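Local structure of aminomethyltransferase (Bartonella henselae, 3GIR) at residues T133-C138 and G201-Q206; F209-G214 and G220-L225. The protein belongs to the aminomethyltransferase family, whose members join a large domain of mixed helices and sheets to a C-terminal beta-barrel domain. All blocks are in the same frame, centred on the assembly; numbering follows the deposited sequence.

Contact 1 of 2, residues T133-C138 and G201-Q206; sequences TRLAEC and GFEPQQ
Thr133 and Gly201 face each other at the start of this contact, and they illustrate how two sheets can meet through a few side-chain atoms of residues 133-138. The methyl CG2 of Thr133 stands 4.5 Å from Gly201 CA, with no side chain on the glycine to intervene, while its hydroxyl is hydrogen-bonded to Ser114. Arg134 turns its side chain away from residues 201-206. Its NE reaches Ala136 O from above the carbonyl plane, and NH2 meets Glu137 O at 3.0 Å along a nearly straight bond (171°), in the carbonyl plane on a lone pair; NH2 also forms a salt bridge to Glu137 OE2, while NH1 bonds the carbonyls of Ala107 and Leu109.

Leu135 carries most of the contact. Its CG lies anti to the carbonyl carbon (chi1 -71°), which brings both methyls up to Glu203, the two side chains meeting nearly perpendicular. CD2 touches the aliphatic CG of Glu203 at 4.0 Å, and CD1 lies 3.7 Å from the carboxylate oxygen OE2 of the same residue. That oxygen forms a salt bridge with Arg139, so the carboxylate is probably held in place beside the leucine. Strand 126-136 thus packs by van der Waals contact on Glu203 and the backbone of edge strand 201-202, joining an antiparallel and a mixed beta sheet of the family's folate-binding domain.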
ATOM      1  N   THR A 133      -1.186  -4.112 -13.229  1.00 16.36           N
ATOM      2  CA  THR A 133      -0.348  -3.585 -14.338  1.00 17.17           C
ATOM      3  C   THR A 133      -0.543  -4.431 -15.539  1.00 18.40           C
ATOM      4  O   THR A 133      -0.589  -5.646 -15.422  1.00 18.88           O
ATOM      5  CB  THR A 133       1.148  -3.634 -13.937  1.00 17.36           C
ATOM      6  OG1 THR A 133       1.310  -2.859 -12.739  1.00 18.91           O
ATOM      7  CG2 THR A 133       2.021  -2.988 -15.031  1.00 18.92           C
ATOM      8  N   ARG A 134      -0.800  -3.805 -16.681  1.00 17.76           N
ATOM      9  CA  ARG A 134      -0.881  -4.537 -17.935  1.00 19.49           C
ATOM     10  C   ARG A 134       0.497  -4.681 -18.523  1.00 19.22           C
ATOM     11  O   ARG A 134       1.244  -3.681 -18.608  1.00 19.32           O
ATOM     12  CB  ARG A 134      -1.794  -3.826 -18.904  1.00 20.60           C
ATOM     13  CG  ARG A 134      -2.065  -4.620 -20.145  1.00 20.90           C
ATOM     14  CD  ARG A 134      -3.126  -3.991 -20.964  1.00 22.15           C
ATOM     15  NE  ARG A 134      -3.697  -4.985 -21.893  1.00 20.64           N
ATOM     16  CZ  ARG A 134      -4.794  -4.699 -22.612  1.00 24.77           C
ATOM     17  NH1 ARG A 134      -5.338  -3.497 -22.550  1.00 24.85           N
ATOM     18  NH2 ARG A 134      -5.309  -5.626 -23.415  1.00 27.93           N
ATOM     19  N   LEU A 135       0.842  -5.904 -18.862  1.00 19.53           N
ATOM     20  CA  LEU A 135       2.182  -6.228 -19.394  1.00 21.69           C
ATOM     21  C   LEU A 135       2.181  -6.536 -20.886  1.00 22.84           C
ATOM     22  O   LEU A 135       3.192  -6.289 -21.548  1.00 24.64           O
ATOM     23  CB  LEU A 135       2.798  -7.376 -18.627  1.00 21.85           C
ATOM     24  CG  LEU A 135       3.233  -7.011 -17.189  1.00 24.39           C
ATOM     25  CD1 LEU A 135       3.729  -8.311 -16.513  1.00 28.95           C
ATOM     26  CD2 LEU A 135       4.251  -5.854 -17.243  1.00 26.64           C
ATOM     27  N   ALA A 136       1.021  -6.957 -21.389  1.00 23.26           N
ATOM     28  CA  ALA A 136       0.867  -7.338 -22.807  1.00 24.90           C
ATOM     29  C   ALA A 136      -0.631  -7.359 -23.115  1.00 24.59           C
ATOM     30  O   ALA A 136      -1.472  -7.115 -22.255  1.00 24.43           O
ATOM     31  CB  ALA A 136       1.511  -8.684 -23.099  1.00 24.86           C
ATOM     32  N   GLU A 137      -0.968  -7.649 -24.365  1.00 26.25           N
ATOM     33  CA  GLU A 137      -2.370  -7.701 -24.699  1.00 27.58           C
ATOM     34  C   GLU A 137      -3.090  -8.722 -23.785  1.00 25.51           C
ATOM     35  O   GLU A 137      -4.177  -8.434 -23.365  1.00 27.54           O
ATOM     36  CB  GLU A 137      -2.571  -8.017 -26.211  1.00 29.18           C
ATOM     37  CG  GLU A 137      -3.987  -8.182 -26.646  1.00 34.45           C
ATOM     38  CD  GLU A 137      -4.852  -6.912 -26.588  1.00 42.02           C
ATOM     39  OE1 GLU A 137      -4.370  -5.773 -26.917  1.00 48.51           O
ATOM     40  OE2 GLU A 137      -6.055  -7.054 -26.244  1.00 49.37           O
ATOM     41  N   CYS A 138      -2.495  -9.873 -23.466  1.00 25.65           N
ATOM     42  CA  CYS A 138      -3.223 -10.862 -22.661  1.00 25.88           C
ATOM     43  C   CYS A 138      -2.499 -11.211 -21.415  1.00 23.50           C
ATOM     44  O   CYS A 138      -2.679 -12.310 -20.901  1.00 23.06           O
ATOM     45  CB  CYS A 138      -3.518 -12.124 -23.473  1.00 26.60           C
ATOM     46  SG  CYS A 138      -4.614 -11.760 -24.916  1.00 33.35           S
ATOM     47  N   GLY A 201       5.085   0.350 -15.568  1.00 18.75           N
ATOM     48  CA  GLY A 201       5.900  -0.823 -15.309  1.00 19.45           C
ATOM     49  C   GLY A 201       6.295  -1.512 -16.587  1.00 21.30           C
ATOM     50  O   GLY A 201       5.728  -1.228 -17.663  1.00 21.66           O
ATOM     51  N   PHE A 202       7.286  -2.377 -16.485  1.00 19.20           N
ATOM     52  CA  PHE A 202       7.772  -3.140 -17.634  1.00 20.55           C
ATOM     53  C   PHE A 202       8.570  -4.353 -17.148  1.00 19.95           C
ATOM     54  O   PHE A 202       8.820  -4.508 -15.967  1.00 18.65           O
ATOM     55  CB  PHE A 202       8.602  -2.253 -18.602  1.00 21.96           C
ATOM     56  CG  PHE A 202      10.056  -1.962 -18.176  1.00 24.87           C
ATOM     57  CD1 PHE A 202      11.123  -2.242 -19.053  1.00 29.55           C
ATOM     58  CD2 PHE A 202      10.372  -1.408 -16.942  1.00 22.84           C
ATOM     59  CE1 PHE A 202      12.457  -1.919 -18.672  1.00 30.03           C
ATOM     60  CE2 PHE A 202      11.665  -1.084 -16.566  1.00 25.25           C
ATOM     61  CZ  PHE A 202      12.708  -1.318 -17.434  1.00 29.31           C
ATOM     62  N   GLU A 203       8.981  -5.202 -18.097  1.00 20.83           N
ATOM     63  CA  GLU A 203       9.767  -6.380 -17.779  1.00 21.57           C
ATOM     64  C   GLU A 203      11.102  -6.247 -18.466  1.00 21.87           C
ATOM     65  O   GLU A 203      11.183  -6.506 -19.673  1.00 24.31           O
ATOM     66  CB  GLU A 203       9.064  -7.647 -18.227  1.00 23.95           C
ATOM     67  CG  GLU A 203       7.709  -7.863 -17.603  1.00 25.45           C
ATOM     68  CD  GLU A 203       6.928  -8.997 -18.282  1.00 29.54           C
ATOM     69  OE1 GLU A 203       6.544  -8.852 -19.450  1.00 35.11           O
ATOM     70  OE2 GLU A 203       6.801 -10.047 -17.622  1.00 28.63           O
ATOM     71  N   PRO A 204      12.131  -5.841 -17.732  1.00 21.11           N
ATOM     72  CA  PRO A 204      13.480  -5.619 -18.391  1.00 22.30           C
ATOM     73  C   PRO A 204      14.235  -6.891 -18.742  1.00 23.21           C
ATOM     74  O   PRO A 204      15.209  -6.807 -19.507  1.00 23.58           O
ATOM     75  CB  PRO A 204      14.230  -4.855 -17.324  1.00 23.17           C
ATOM     76  CG  PRO A 204      13.680  -5.352 -16.062  1.00 22.10           C
ATOM     77  CD  PRO A 204      12.186  -5.519 -16.295  1.00 22.66           C
ATOM     78  N   GLN A 205      13.830  -8.013 -18.153  1.00 20.81           N
ATOM     79  CA  GLN A 205      14.386  -9.323 -18.405  1.00 21.03           C
ATOM     80  C   GLN A 205      13.299 -10.326 -18.083  1.00 21.10           C
ATOM     81  O   GLN A 205      12.403 -10.055 -17.318  1.00 21.23           O
ATOM     82  CB  GLN A 205      15.637  -9.544 -17.539  1.00 21.91           C
ATOM     83  CG  GLN A 205      16.187 -10.944 -17.399  1.00 24.38           C
ATOM     84  CD  GLN A 205      16.693 -11.513 -18.712  1.00 23.27           C
ATOM     85  OE1 GLN A 205      16.056 -11.352 -19.775  1.00 26.42           O
ATOM     86  NE2 GLN A 205      17.797 -12.182 -18.649  1.00 24.37           N
ATOM     87  N   GLN A 206      13.354 -11.480 -18.685  1.00 20.90           N
ATOM     88  CA  GLN A 206      12.517 -12.568 -18.318  1.00 21.92           C
ATOM     89  C   GLN A 206      12.371 -12.746 -16.774  1.00 20.90           C
ATOM     90  O   GLN A 206      13.350 -12.831 -16.072  1.00 22.69           O
ATOM     91  CB  GLN A 206      13.062 -13.851 -18.959  1.00 23.04           C
ATOM     92  CG  GLN A 206      12.220 -15.045 -18.737  1.00 29.25           C
ATOM     93  CD  GLN A 206      10.956 -15.049 -19.621  1.00 37.63           C
ATOM     94  OE1 GLN A 206      10.960 -14.548 -20.753  1.00 42.17           O
ATOM     95  NE2 GLN A 206       9.850 -15.542 -19.056  1.00 42.45           N
TER

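Contact 2 of 2, residues F209-G214 and G220-L225; sequences FITRSG and GFEIAL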
ATOM      1  N   PHE A 209      10.209  -7.724 -13.062  1.00 17.95           N
ATOM      2  CA  PHE A 209       9.119  -6.738 -13.238  1.00 17.49           C
ATOM      3  C   PHE A 209       9.523  -5.494 -12.496  1.00 18.29           C
ATOM      4  O   PHE A 209       9.809  -5.587 -11.302  1.00 18.95           O
ATOM      5  CB  PHE A 209       7.817  -7.384 -12.703  1.00 18.60           C
ATOM      6  CG  PHE A 209       6.618  -6.495 -12.634  1.00 19.77           C
ATOM      7  CD1 PHE A 209       6.180  -5.787 -13.710  1.00 21.67           C
ATOM      8  CD2 PHE A 209       5.898  -6.395 -11.441  1.00 22.45           C
ATOM      9  CE1 PHE A 209       5.027  -4.965 -13.637  1.00 23.56           C
ATOM     10  CE2 PHE A 209       4.738  -5.630 -11.368  1.00 18.65           C
ATOM     11  CZ  PHE A 209       4.340  -4.865 -12.473  1.00 19.48           C
ATOM     12  N   ILE A 210       9.614  -4.324 -13.162  1.00 17.21           N
ATOM     13  CA  ILE A 210       9.977  -3.098 -12.496  1.00 16.72           C
ATOM     14  C   ILE A 210       8.873  -2.101 -12.716  1.00 18.40           C
ATOM     15  O   ILE A 210       8.411  -1.917 -13.862  1.00 18.08           O
ATOM     16  CB  ILE A 210      11.306  -2.516 -13.021  1.00 17.44           C
ATOM     17  CG1 ILE A 210      12.433  -3.527 -12.699  1.00 18.18           C
ATOM     18  CG2 ILE A 210      11.587  -1.096 -12.472  1.00 17.54           C
ATOM     19  CD1 ILE A 210      13.860  -3.058 -13.171  1.00 21.31           C
ATOM     20  N   THR A 211       8.479  -1.437 -11.635  1.00 17.77           N
ATOM     21  CA  THR A 211       7.468  -0.379 -11.677  1.00 18.09           C
ATOM     22  C   THR A 211       8.018   0.895 -11.028  1.00 16.79           C
ATOM     23  O   THR A 211       8.883   0.829 -10.144  1.00 17.67           O
ATOM     24  CB  THR A 211       6.130  -0.760 -11.001  1.00 20.83           C
ATOM     25  OG1 THR A 211       6.384  -1.024  -9.594  1.00 22.44           O
ATOM     26  CG2 THR A 211       5.404  -1.982 -11.664  1.00 22.10           C
ATOM     27  N   ARG A 212       7.567   2.051 -11.514  1.00 16.80           N
ATOM     28  CA  ARG A 212       7.883   3.321 -10.889  1.00 16.89           C
ATOM     29  C   ARG A 212       6.701   3.657  -9.987  1.00 17.29           C
ATOM     30  O   ARG A 212       5.702   4.237 -10.386  1.00 17.60           O
ATOM     31  CB  ARG A 212       8.179   4.411 -11.936  1.00 18.72           C
ATOM     32  CG  ARG A 212       8.748   5.656 -11.326  1.00 17.21           C
ATOM     33  CD  ARG A 212       9.360   6.635 -12.359  1.00 18.66           C
ATOM     34  NE  ARG A 212      10.333   7.479 -11.802  1.00 16.71           N
ATOM     35  CZ  ARG A 212      11.339   8.015 -12.485  1.00 19.46           C
ATOM     36  NH1 ARG A 212      11.478   7.739 -13.776  1.00 22.37           N
ATOM     37  NH2 ARG A 212      12.211   8.747 -11.893  1.00 21.07           N
ATOM     38  N   SER A 213       6.749   3.140  -8.777  1.00 16.71           N
ATOM     39  CA  SER A 213       5.643   3.259  -7.828  1.00 16.93           C
ATOM     40  C   SER A 213       6.240   2.999  -6.423  1.00 16.51           C
ATOM     41  O   SER A 213       7.448   2.751  -6.297  1.00 17.41           O
ATOM     42  CB  SER A 213       4.616   2.160  -8.121  1.00 18.30           C
ATOM     43  OG  SER A 213       5.145   0.842  -7.828  1.00 20.72           O
ATOM     44  N   GLY A 214       5.384   3.059  -5.402  1.00 17.10           N
ATOM     45  CA  GLY A 214       5.866   2.676  -4.062  1.00 16.83           C
ATOM     46  C   GLY A 214       4.822   3.001  -3.019  1.00 18.08           C
ATOM     47  O   GLY A 214       3.621   3.153  -3.342  1.00 17.55           O
ATOM     48  N   GLY A 220      10.338   6.636  -6.719  1.00 16.58           N
ATOM     49  CA  GLY A 220      10.817   5.328  -6.328  1.00 16.76           C
ATOM     50  C   GLY A 220      10.384   4.274  -7.298  1.00 15.48           C
ATOM     51  O   GLY A 220       9.555   4.505  -8.196  1.00 16.67           O
ATOM     52  N   PHE A 221      10.890   3.072  -7.024  1.00 15.40           N
ATOM     53  CA  PHE A 221      10.736   1.934  -7.846  1.00 15.77           C
ATOM     54  C   PHE A 221      10.431   0.724  -7.007  1.00 16.00           C
ATOM     55  O   PHE A 221      10.831   0.683  -5.841  1.00 15.72           O
ATOM     56  CB  PHE A 221      11.978   1.660  -8.736  1.00 14.85           C
ATOM     57  CG  PHE A 221      12.309   2.811  -9.641  1.00 16.47           C
ATOM     58  CD1 PHE A 221      11.828   2.840 -10.942  1.00 17.49           C
ATOM     59  CD2 PHE A 221      13.033   3.873  -9.147  1.00 17.38           C
ATOM     60  CE1 PHE A 221      12.153   3.930 -11.745  1.00 20.08           C
ATOM     61  CE2 PHE A 221      13.273   4.965  -9.951  1.00 19.52           C
ATOM     62  CZ  PHE A 221      12.839   4.959 -11.200  1.00 18.62           C
ATOM     63  N   GLU A 222       9.788  -0.261  -7.625  1.00 15.37           N
ATOM     64  CA  GLU A 222       9.687  -1.624  -7.049  1.00 15.02           C
ATOM     65  C   GLU A 222      10.263  -2.583  -8.083  1.00 16.07           C
ATOM     66  O   GLU A 222       9.944  -2.473  -9.305  1.00 17.02           O
ATOM     67  CB  GLU A 222       8.275  -1.981  -6.714  1.00 17.74           C
ATOM     68  CG  GLU A 222       7.656  -1.130  -5.633  1.00 18.76           C
ATOM     69  CD  GLU A 222       6.275  -1.674  -5.185  1.00 28.33           C
ATOM     70  OE1 GLU A 222       5.700  -2.662  -5.781  1.00 30.62           O
ATOM     71  OE2 GLU A 222       5.792  -1.089  -4.221  1.00 34.88           O
ATOM     72  N   ILE A 223      11.058  -3.523  -7.606  1.00 14.08           N
ATOM     73  CA  ILE A 223      11.722  -4.510  -8.472  1.00 14.62           C
ATOM     74  C   ILE A 223      11.367  -5.921  -7.972  1.00 15.31           C
ATOM     75  O   ILE A 223      11.660  -6.240  -6.832  1.00 16.57           O
ATOM     76  CB  ILE A 223      13.235  -4.327  -8.485  1.00 16.01           C
ATOM     77  CG1 ILE A 223      13.639  -2.886  -8.795  1.00 17.77           C
ATOM     78  CG2 ILE A 223      13.931  -5.367  -9.443  1.00 16.56           C
ATOM     79  CD1 ILE A 223      15.183  -2.542  -8.501  1.00 22.27           C
ATOM     80  N   ALA A 224      10.768  -6.754  -8.834  1.00 15.54           N
ATOM     81  CA  ALA A 224      10.396  -8.112  -8.544  1.00 15.88           C
ATOM     82  C   ALA A 224      11.273  -8.994  -9.408  1.00 17.50           C
ATOM     83  O   ALA A 224      11.426  -8.724 -10.604  1.00 18.25           O
ATOM     84  CB  ALA A 224       8.894  -8.391  -8.830  1.00 17.35           C
ATOM     85  N   LEU A 225      11.880  -9.984  -8.806  1.00 16.75           N
ATOM     86  CA  LEU A 225      12.787 -10.865  -9.553  1.00 17.76           C
ATOM     87  C   LEU A 225      12.832 -12.230  -8.923  1.00 18.51           C
ATOM     88  O   LEU A 225      12.455 -12.446  -7.802  1.00 18.01           O
ATOM     89  CB  LEU A 225      14.207 -10.250  -9.640  1.00 17.74           C
ATOM     90  CG  LEU A 225      15.120 -10.270  -8.414  1.00 19.00           C
ATOM     91  CD1 LEU A 225      16.559  -9.761  -8.908  1.00 21.58           C
ATOM     92  CD2 LEU A 225      14.586  -9.386  -7.269  1.00 17.50           C
TER
HETATM   93  O   HOH W   1       7.744  -4.526  -9.391  1.00 28.51           O
HETATM   94  O   HOH W   2       5.524  -3.364  -8.522  1.00 26.31           O
HETATM   95  O   HOH W   3       3.222   0.089  -5.757  1.00 39.63           O
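Phe209 and Ala224 open the ladder of a two-stranded antiparallel beta hairpin, a worked case of how a regular backbone register sorts side chains onto two faces. Phe209 pairs with Ala224 and Thr211 with Glu222 as hydrogen-bonded pairs, with Phe209 N to Ala224 O and Thr211 N to Glu222 O each answered by the reverse bond. Between them, Ile210 and Ile223 form the non-hydrogen-bonded pair and run alongside each other in the same direction, with Ile210 CG1 4.0 Å from Ile223 CG2.

Beyond the paired residues, Arg212 shows a long chain laid along a ring. Its CB is 4.0 Å from Phe221 CE1. CG, anti to the backbone N (chi1 -170°), comes within 3.4 Å of Gly220 O, and the extended chain then carries CD past Phe221 CE1 and NE to 3.6 Å from Phe221 CZ. At the tip, Phe221 CZ sits over the centre of one guanidinium face, the two planes inclined by 41°. The charge is met by a salt bridge from NH2 to Asp219, in the turn, and Phe391 makes a cation-pi contact with it; NH1 bonds Leu196 O. Helix 182-188 packs on Phe221 and Ile223.

The face opposite the isoleucine pair, which also carries Phe209 and Ala224, is polar towards the turn, at Thr211 and Glu222. Thr211 OG1 and Ser213 OG are hydrogen-bonded at 2.9 Å, and one of the waters that bridge the two segments lies 2.7 Å from Thr211 OG1 and donates to Glu222 OE1 at 2.8 Å.

How the contacts relate
From the N terminus, the chain first runs along strand 126-136 and then makes an excursion of 62 residues, from the antiparallel sheet through strand 166-169 into the mixed sheet at strand 173-178, before residues 201-206 return to close contact 1. Contact 2 opens only afterwards and closes a short loop of five residues, so the two stand in series, neither nested nor crossed. They meet because strands 201-202 and 209-211 are neighbours in the mixed sheet, with a probable hydrogen bond from Phe202 N to Ile210 O. Contact 1 ties the edge of the mixed sheet to an inner strand of the antiparallel one; contact 2 builds the mixed sheet inward, where strand 220-225 borders strand 173-178.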